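Local atomic coordinates of N-terminal acetyltransferase-like protein (Chaetomium thermophilum, PDB entry 5NNP), a protein that probably acts as the helical, TPR-repeat auxiliary subunit of an N-terminal acetyltransferase A complex, helping its partner enzyme to acetylate protein N-termini. Residues F555-A560 with Q667-N672; D674-G679 with L696-A701. One frame throughout, in Å; residues are numbered along the deposited sequence.

Contact 1 (F555-A560 with Q667-N672); sequences FYFRAA and QFSPKN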
loop_
_atom_site.group_PDB
_atom_site.type_symbol
_atom_site.label_atom_id
_atom_site.label_comp_id
_atom_site.label_asym_id
_atom_site.label_seq_id
_atom_site.Cartn_x
_atom_site.Cartn_y
_atom_site.Cartn_z
ATOM N N PHE A 555 -6.885 3.644 -4.872
ATOM C CA PHE A 555 -7.850 2.748 -4.230
ATOM C C PHE A 555 -8.825 3.491 -3.319
ATOM O O PHE A 555 -9.998 3.106 -3.225
ATOM C CB PHE A 555 -7.129 1.654 -3.439
ATOM C CG PHE A 555 -6.899 0.402 -4.226
ATOM C CD1 PHE A 555 -6.983 0.416 -5.598
ATOM C CD2 PHE A 555 -6.640 -0.801 -3.587
ATOM C CE1 PHE A 555 -6.798 -0.742 -6.327
ATOM C CE2 PHE A 555 -6.454 -1.967 -4.307
ATOM C CZ PHE A 555 -6.540 -1.940 -5.677
ATOM N N TYR A 556 -8.345 4.546 -2.651
ATOM C CA TYR A 556 -9.233 5.437 -1.908
ATOM C C TYR A 556 -9.982 6.379 -2.854
ATOM O O TYR A 556 -11.196 6.552 -2.753
ATOM C CB TYR A 556 -8.469 6.284 -0.871
ATOM C CG TYR A 556 -9.365 7.344 -0.252
ATOM C CD1 TYR A 556 -10.132 7.055 0.864
ATOM C CD2 TYR A 556 -9.487 8.617 -0.821
ATOM C CE1 TYR A 556 -10.976 8.004 1.419
ATOM C CE2 TYR A 556 -10.325 9.571 -0.281
ATOM C CZ TYR A 556 -11.071 9.264 0.841
ATOM O OH TYR A 556 -11.918 10.207 1.390
ATOM N N PHE A 557 -9.238 7.002 -3.757
ATOM C CA PHE A 557 -9.764 8.094 -4.557
ATOM C C PHE A 557 -10.989 7.700 -5.384
ATOM O O PHE A 557 -11.970 8.427 -5.422
ATOM C CB PHE A 557 -8.670 8.640 -5.477
ATOM C CG PHE A 557 -9.101 9.838 -6.270
ATOM C CD1 PHE A 557 -8.911 11.118 -5.765
ATOM C CD2 PHE A 557 -9.724 9.685 -7.507
ATOM C CE1 PHE A 557 -9.315 12.233 -6.479
ATOM C CE2 PHE A 557 -10.137 10.791 -8.225
ATOM C CZ PHE A 557 -9.931 12.075 -7.710
ATOM N N ARG A 558 -10.939 6.539 -6.029
ATOM C CA ARG A 558 -12.029 6.116 -6.911
ATOM C C ARG A 558 -13.373 6.004 -6.175
ATOM O O ARG A 558 -14.349 6.669 -6.531
ATOM C CB ARG A 558 -11.681 4.788 -7.581
ATOM C CG ARG A 558 -12.689 4.368 -8.637
ATOM C CD ARG A 558 -12.223 3.159 -9.419
ATOM N NE ARG A 558 -13.325 2.542 -10.145
ATOM C CZ ARG A 558 -13.281 1.332 -10.698
ATOM N NH1 ARG A 558 -12.183 0.598 -10.606
ATOM N NH2 ARG A 558 -14.343 0.855 -11.330
ATOM N N ALA A 559 -13.413 5.165 -5.145
ATOM C CA ALA A 559 -14.624 5.004 -4.357
ATOM C C ALA A 559 -15.053 6.329 -3.758
ATOM O O ALA A 559 -16.246 6.592 -3.649
ATOM C CB ALA A 559 -14.422 3.971 -3.257
ATOM N N ALA A 560 -14.090 7.158 -3.361
ATOM C CA ALA A 560 -14.422 8.427 -2.714
ATOM C C ALA A 560 -15.018 9.422 -3.701
ATOM O O ALA A 560 -15.948 10.160 -3.370
ATOM C CB ALA A 560 -13.199 9.027 -2.045
ATOM N N GLN A 667 -7.229 16.924 0.082
ATOM C CA GLN A 667 -6.028 17.038 0.886
ATOM C C GLN A 667 -4.930 16.083 0.456
ATOM O O GLN A 667 -3.751 16.383 0.632
ATOM C CB GLN A 667 -6.336 16.798 2.351
ATOM C CG GLN A 667 -5.082 16.745 3.196
ATOM C CD GLN A 667 -5.347 16.268 4.595
ATOM O OE1 GLN A 667 -6.490 15.965 4.951
ATOM N NE2 GLN A 667 -4.294 16.196 5.407
ATOM N N PHE A 668 -5.297 14.935 -0.104
ATOM C CA PHE A 668 -4.276 13.947 -0.430
ATOM C C PHE A 668 -4.079 13.792 -1.927
ATOM O O PHE A 668 -3.029 13.332 -2.360
ATOM C CB PHE A 668 -4.599 12.601 0.239
ATOM C CG PHE A 668 -4.354 12.612 1.726
ATOM C CD1 PHE A 668 -3.059 12.565 2.229
ATOM C CD2 PHE A 668 -5.404 12.738 2.623
ATOM C CE1 PHE A 668 -2.831 12.605 3.608
ATOM C CE2 PHE A 668 -5.172 12.793 3.995
ATOM C CZ PHE A 668 -3.894 12.724 4.484
ATOM N N SER A 669 -5.055 14.228 -2.713
ATOM C CA SER A 669 -4.974 14.144 -4.172
ATOM C C SER A 669 -5.233 15.495 -4.851
ATOM O O SER A 669 -5.953 15.565 -5.851
ATOM C CB SER A 669 -5.973 13.110 -4.700
ATOM O OG SER A 669 -5.812 11.849 -4.069
ATOM N N PRO A 670 -4.648 16.573 -4.315
ATOM C CA PRO A 670 -4.954 17.889 -4.885
ATOM C C PRO A 670 -4.613 18.013 -6.366
ATOM O O PRO A 670 -5.277 18.786 -7.059
ATOM C CB PRO A 670 -4.090 18.847 -4.058
ATOM C CG PRO A 670 -3.024 18.006 -3.487
ATOM C CD PRO A 670 -3.640 16.658 -3.247
ATOM N N LYS A 671 -3.619 17.266 -6.845
ATOM C CA LYS A 671 -3.192 17.382 -8.241
ATOM C C LYS A 671 -4.153 16.692 -9.203
ATOM O O LYS A 671 -3.903 16.613 -10.405
ATOM C CB LYS A 671 -1.794 16.805 -8.431
ATOM C CG LYS A 671 -0.738 17.407 -7.534
ATOM C CD LYS A 671 0.642 17.205 -8.124
ATOM C CE LYS A 671 1.716 17.380 -7.076
ATOM N NZ LYS A 671 1.726 16.215 -6.150
ATOM N N ASN A 672 -5.258 16.203 -8.666
ATOM C CA ASN A 672 -6.218 15.462 -9.455
ATOM C C ASN A 672 -7.453 16.315 -9.780
ATOM O O ASN A 672 -8.272 16.583 -8.902
ATOM C CB ASN A 672 -6.598 14.200 -8.698
ATOM C CG ASN A 672 -7.233 13.172 -9.576
ATOM O OD1 ASN A 672 -8.014 13.499 -10.469
ATOM N ND2 ASN A 672 -6.908 11.912 -9.328
#

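Contact 2 (D674-G679 with L696-A701); sequences DGQIAG and LKAASA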
loop_
_atom_site.group_PDB
_atom_site.type_symbol
_atom_site.label_atom_id
_atom_site.label_comp_id
_atom_site.label_asym_id
_atom_site.label_seq_id
_atom_site.Cartn_x
_atom_site.Cartn_y
_atom_site.Cartn_z
ATOM N N ASP A 674 -10.299 15.927 -11.366
ATOM C CA ASP A 674 -11.634 15.375 -11.156
ATOM C C ASP A 674 -12.124 15.703 -9.759
ATOM O O ASP A 674 -13.297 16.059 -9.573
ATOM C CB ASP A 674 -11.647 13.859 -11.366
ATOM C CG ASP A 674 -11.412 13.461 -12.809
ATOM O OD1 ASP A 674 -11.733 14.252 -13.718
ATOM O OD2 ASP A 674 -10.902 12.344 -13.033
ATOM N N GLY A 675 -11.213 15.576 -8.790
ATOM C CA GLY A 675 -11.473 15.936 -7.410
ATOM C C GLY A 675 -11.783 17.413 -7.236
ATOM O O GLY A 675 -12.737 17.764 -6.550
ATOM N N GLN A 676 -10.985 18.273 -7.867
ATOM C CA GLN A 676 -11.190 19.727 -7.825
ATOM C C GLN A 676 -12.511 20.172 -8.461
ATOM O O GLN A 676 -13.197 21.074 -7.960
ATOM C CB GLN A 676 -10.026 20.436 -8.514
ATOM C CG GLN A 676 -8.690 20.186 -7.830
ATOM C CD GLN A 676 -8.669 20.754 -6.432
ATOM O OE1 GLN A 676 -9.623 21.411 -6.018
ATOM N NE2 GLN A 676 -7.580 20.512 -5.693
ATOM N N ILE A 677 -12.855 19.539 -9.573
ATOM C CA ILE A 677 -14.113 19.818 -10.247
ATOM C C ILE A 677 -15.286 19.419 -9.354
ATOM O O ILE A 677 -16.275 20.154 -9.248
ATOM C CB ILE A 677 -14.208 19.081 -11.594
ATOM C CG1 ILE A 677 -13.092 19.550 -12.528
ATOM C CG2 ILE A 677 -15.559 19.311 -12.234
ATOM C CD1 ILE A 677 -12.920 18.681 -13.764
ATOM N N ALA A 678 -15.161 18.264 -8.699
ATOM C CA ALA A 678 -16.212 17.761 -7.818
ATOM C C ALA A 678 -16.325 18.608 -6.558
ATOM O O ALA A 678 -17.432 18.859 -6.070
ATOM C CB ALA A 678 -15.963 16.305 -7.453
ATOM N N GLY A 679 -15.182 19.039 -6.034
ATOM C CA GLY A 679 -15.165 19.949 -4.908
ATOM C C GLY A 679 -15.908 21.242 -5.224
ATOM O O GLY A 679 -16.704 21.739 -4.415
ATOM N N LEU A 696 -11.564 25.795 -7.873
ATOM C CA LEU A 696 -11.497 26.292 -9.239
ATOM C C LEU A 696 -10.065 26.702 -9.598
ATOM O O LEU A 696 -9.546 26.271 -10.622
ATOM C CB LEU A 696 -12.464 27.460 -9.434
ATOM C CG LEU A 696 -12.662 27.989 -10.861
ATOM C CD1 LEU A 696 -13.223 26.928 -11.824
ATOM C CD2 LEU A 696 -13.565 29.199 -10.836
ATOM N N LYS A 697 -9.416 27.497 -8.745
ATOM C CA LYS A 697 -8.031 27.917 -8.993
ATOM C C LYS A 697 -7.074 26.724 -9.072
ATOM O O LYS A 697 -6.091 26.768 -9.804
ATOM C CB LYS A 697 -7.543 28.895 -7.916
ATOM C CG LYS A 697 -8.291 30.231 -7.891
ATOM C CD LYS A 697 -7.509 31.343 -7.175
ATOM C CE LYS A 697 -6.314 31.789 -7.997
ATOM N NZ LYS A 697 -5.531 32.852 -7.323
ATOM N N ALA A 698 -7.352 25.663 -8.320
ATOM C CA ALA A 698 -6.531 24.448 -8.395
ATOM C C ALA A 698 -6.721 23.731 -9.739
ATOM O O ALA A 698 -5.762 23.468 -10.469
ATOM C CB ALA A 698 -6.858 23.504 -7.236
ATOM N N ALA A 699 -7.975 23.423 -10.052
ATOM C CA ALA A 699 -8.322 22.755 -11.290
ATOM C C ALA A 699 -7.802 23.527 -12.499
ATOM O O ALA A 699 -7.355 22.942 -13.485
ATOM C CB ALA A 699 -9.823 22.576 -11.380
ATOM N N SER A 700 -7.855 24.850 -12.424
ATOM C CA SER A 700 -7.444 25.666 -13.562
ATOM C C SER A 700 -5.926 25.665 -13.685
ATOM O O SER A 700 -5.377 25.780 -14.780
ATOM C CB SER A 700 -7.968 27.098 -13.437
ATOM O OG SER A 700 -7.539 27.881 -14.537
ATOM N N ALA A 701 -5.246 25.525 -12.555
ATOM C CA ALA A 701 -3.797 25.475 -12.581
ATOM C C ALA A 701 -3.343 24.170 -13.213
ATOM O O ALA A 701 -2.251 24.095 -13.761
ATOM C CB ALA A 701 -3.234 25.627 -11.192
#

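Contact 1 (F555-A560 with Q667-N672)
Asn672 lays its carboxamide over one face of the Phe557 ring, the two planes only 13° from parallel, so that amide and ring are stacked. ND2 of Asn672 lies above the ring but displaced toward its rim, and its closest ring atom is CZ of Phe557, at 3.4 Å. Ser669 touches the same ring obliquely, CB standing 3.7 Å and OG 3.6 Å from CD1 of Phe557. A flat ring suits this place because it can accept an amide on its face while a small serine fits in obliquely at CD1. The side chains of Phe557 and Asn672 approach from opposite directions: Phe557 leaves helix 554-572 with CG anti to the backbone N (chi1 -176°), and Asn672 does likewise from the connecting turn. That turn is of type I, running from Ser669 to Asn672 and closed by the bond from Asn672 N to Ser669 O, 3.0 Å long. It links consecutive helices of an alpha-helical repeat protein, and Asn672 is the N-cap of helix 673-685, a role for which asparagine is well suited; its OD1 receives a weak hydrogen bond from Asp674 N. Further out, Phe557 also rests on Ile665 of helix 654-668, and the hydroxyl of Tyr556 hydrogen-bonds Phe661 O of that helix. Ser669, Pro670 and Asn672 each also pack against an aromatic side chain of another protein's chain.

Contact 2 (D674-G679 with L696-A701)
Gln676 packs against Ala698 and Ala699 through van der Waals contacts to two methyl groups, made by its aliphatic carbons and by its amide. Its CB sits 3.6 Å from CB of Ala699; these are the residues whose CA atoms come nearest, with 5.4 Å between CA of Gln676 and CA of Ala699. Beyond it the side chain runs alongside Ala698: CG of Gln676 is 3.8 Å from CB of Ala698, and both CD and NE2 of Gln676 lie 3.4 Å from that methyl. Alanine fits both positions, since a single methyl lets the helices come together while still giving the long glutamine a surface to lie on. A bend at chi2 (-64°) folds the chain so that its amide comes over Ala698.

The polar bond of the amide is made outside segment 696-701: NE2 of Gln676 hydrogen-bonds Pro670 O in the turn before the helix, which satisfies one end of this buried residue's amide and holds it against the methyl. With only a methyl at Gln676, as in an alanine, Pro670 O would probably lose this donor and a gap would open beside Ala698.

Helices 673-685 and 689-702, joined by a short turn, run roughly antiparallel as a helical hairpin, of the kind that builds TPR-like superhelices. Helix 707-723 packs on Ala699 through Val709 and on Leu696 through Leu716, and helix 554-572 on Ala678 through Leu561 and Val564.

How the contacts relate
Both segments of contact 1 come before those of contact 2 in the chain; the centres of the two contacts are 12 Å apart, and both lie inside the range of the NatA auxiliary-subunit family. Contact 1 joins helix 554-572 to the turn after helix 654-668; contact 2 pairs the next two helices, 673-685 and 689-702. They meet directly where CZ of Phe557 packs 3.9 Å from N of Gly675, at a position without a side chain. The turn 669-672 thus serves both, touching helix 554-572 on the one hand and the start of the hairpin on the other, and it ties the C-terminal helices to the earlier, more central part of the chain.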